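Local coordinates for protein HTPA Reductase (Selaginella moellendorffii, PDB 5U5I) that probably catalyses the NAD(P)H-dependent reduction of 4-hydroxy-tetrahydrodipicolinate to tetrahydrodipicolinate in the diaminopimelate route to lysine, at residues T158-S163 with K198-R203. Sequence-based numbering, arbitrary orientation.
Sequences TESHQS and KEQMTR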
loop_
_atom_site.group_PDB
_atom_site.type_symbol
_atom_site.label_atom_id
_atom_site.label_comp_id
_atom_site.label_asym_id
_atom_site.label_seq_id
_atom_site.Cartn_x
_atom_site.Cartn_y
_atom_site.Cartn_z
ATOM N N THR B 158 5.797 -14.768 0.148
ATOM C CA THR B 158 6.306 -15.746 1.089
ATOM C C THR B 158 5.887 -15.365 2.522
ATOM O O THR B 158 5.834 -14.189 2.896
ATOM C CB THR B 158 7.827 -15.994 0.924
ATOM O OG1 THR B 158 8.280 -16.884 1.954
ATOM C CG2 THR B 158 8.633 -14.718 1.006
ATOM N N GLU B 159 5.577 -16.388 3.305
ATOM C CA GLU B 159 4.846 -16.213 4.552
ATOM C C GLU B 159 5.347 -17.228 5.591
ATOM O O GLU B 159 5.548 -18.398 5.273
ATOM C CB GLU B 159 3.359 -16.372 4.227
ATOM C CG GLU B 159 2.384 -16.195 5.363
ATOM C CD GLU B 159 1.963 -17.520 5.977
ATOM O OE1 GLU B 159 2.735 -18.080 6.778
ATOM O OE2 GLU B 159 0.858 -18.010 5.656
ATOM N N SER B 160 5.556 -16.760 6.822
ATOM C CA SER B 160 6.049 -17.597 7.912
ATOM C C SER B 160 5.278 -17.371 9.215
ATOM O O SER B 160 5.201 -16.251 9.717
ATOM C CB SER B 160 7.543 -17.364 8.140
ATOM O OG SER B 160 8.028 -18.171 9.197
ATOM N N HIS B 161 4.726 -18.466 9.740
ATOM C CA HIS B 161 4.045 -18.518 11.027
ATOM C C HIS B 161 4.556 -19.764 11.780
ATOM O O HIS B 161 5.249 -20.620 11.209
ATOM C CB HIS B 161 2.520 -18.624 10.834
ATOM C CG HIS B 161 1.851 -17.341 10.445
ATOM N ND1 HIS B 161 1.908 -16.822 9.169
ATOM C CD2 HIS B 161 1.089 -16.482 11.165
ATOM C CE1 HIS B 161 1.231 -15.688 9.122
ATOM N NE2 HIS B 161 0.718 -15.460 10.320
ATOM N N GLN B 162 4.207 -19.855 13.059
ATOM C CA GLN B 162 4.523 -21.036 13.867
ATOM C C GLN B 162 4.008 -22.324 13.210
ATOM O O GLN B 162 2.951 -22.321 12.566
ATOM C CB GLN B 162 4.033 -20.891 15.324
ATOM C CG GLN B 162 2.524 -20.822 15.563
ATOM C CD GLN B 162 1.893 -19.458 15.294
ATOM O OE1 GLN B 162 2.566 -18.423 15.256
ATOM N NE2 GLN B 162 0.583 -19.459 15.092
ATOM N N SER B 163 4.782 -23.400 13.370
ATOM C CA SER B 163 4.574 -24.676 12.670
ATOM C C SER B 163 3.151 -25.255 12.755
ATOM O O SER B 163 2.707 -25.967 11.842
ATOM C CB SER B 163 5.558 -25.722 13.214
ATOM O OG SER B 163 6.856 -25.169 13.383
ATOM N N LYS B 198 14.397 -24.105 10.995
ATOM C CA LYS B 198 15.706 -23.722 10.418
ATOM C C LYS B 198 15.567 -22.648 9.337
ATOM O O LYS B 198 16.292 -21.654 9.344
ATOM C CB LYS B 198 16.424 -24.945 9.832
ATOM N N GLU B 199 14.613 -22.858 8.431
ATOM C CA GLU B 199 14.340 -21.935 7.332
ATOM C C GLU B 199 13.767 -20.603 7.844
ATOM O O GLU B 199 14.173 -19.532 7.386
ATOM C CB GLU B 199 13.387 -22.594 6.325
ATOM C CG GLU B 199 13.260 -21.845 5.002
ATOM C CD GLU B 199 12.516 -22.619 3.924
ATOM O OE1 GLU B 199 11.924 -21.971 3.036
ATOM O OE2 GLU B 199 12.526 -23.870 3.945
ATOM N N GLN B 200 12.850 -20.687 8.816
ATOM C CA GLN B 200 12.271 -19.503 9.481
ATOM C C GLN B 200 13.353 -18.589 10.077
ATOM O O GLN B 200 13.290 -17.374 9.923
ATOM C CB GLN B 200 11.256 -19.915 10.571
ATOM C CG GLN B 200 9.992 -20.589 10.036
ATOM C CD GLN B 200 9.070 -21.154 11.111
ATOM O OE1 GLN B 200 9.502 -21.503 12.203
ATOM N NE2 GLN B 200 7.789 -21.269 10.783
HETATM N N MSE B 201 14.352 -19.181 10.725
HETATM C CA MSE B 201 15.485 -18.421 11.277
HETATM C C MSE B 201 16.369 -17.842 10.189
HETATM O O MSE B 201 16.556 -16.623 10.124
HETATM C CB MSE B 201 16.296 -19.315 12.216
HETATM C CG MSE B 201 15.480 -19.707 13.452
HETATM SE SE MSE B 201 16.628 -20.197 14.974
HETATM C CE MSE B 201 17.124 -18.302 15.269
ATOM N N THR B 202 16.893 -18.695 9.310
ATOM C CA THR B 202 17.920 -18.268 8.344
ATOM C C THR B 202 17.347 -17.419 7.204
ATOM O O THR B 202 17.832 -16.314 6.945
ATOM C CB THR B 202 18.700 -19.465 7.751
ATOM O OG1 THR B 202 17.811 -20.315 7.015
ATOM C CG2 THR B 202 19.398 -20.269 8.854
ATOM N N ARG B 203 16.310 -17.929 6.542
ATOM C CA ARG B 203 15.709 -17.241 5.398
ATOM C C ARG B 203 14.862 -16.030 5.790
ATOM O O ARG B 203 14.925 -15.003 5.114
ATOM C CB ARG B 203 14.869 -18.207 4.556
ATOM C CG ARG B 203 14.373 -17.595 3.255
ATOM C CD ARG B 203 13.471 -18.541 2.489
ATOM N NE ARG B 203 12.675 -17.840 1.480
ATOM C CZ ARG B 203 11.814 -18.430 0.648
ATOM N NH1 ARG B 203 11.135 -17.694 -0.230
ATOM N NH2 ARG B 203 11.627 -19.749 0.680
HETATM O O HOH W 1 7.678 -22.610 13.828
#
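A water joins Gln200 to Ser163: it donates to Gln200 OE1 at 2.7 Å and accepts from Ser163 OG at 2.7 Å, so helix and loop meet through a shared solvent molecule. The other branch of the same amide faces the backbone, with Gln200 NE2 lying 2.7 Å from His161 O and also forming a weak hydrogen bond to Val194 O. CG of Gln200 lies anti to its carbonyl carbon (chi1 -67°), and the chain then runs extended, carrying the amide across to the backbone of His161. On the way, Gln200 CG passes 3.2 Å from Ser160 OG, a hydroxyl whose strongest partner is His214 NE2. A leucine in place of Gln200 would probably leave the bridging water without its acceptor and the carbonyl of His161 without a nearby amide. At the other end, Arg203 lays one face of its guanidinium over Thr158, NH1 standing 3.7 Å from OG1, a buried hydroxyl without a polar partner. Arg203 NH2 also reaches back four residues to Glu199 OE1 in a 3.3 Å salt bridge, which probably helps to hold the guanidinium there. Helix 197-202 thus packs on the face of the mixed sheet from which Thr158 and Ser160 project, and there strand 154-161 runs between the parallel strand 192-194 and the antiparallel strand 214-222.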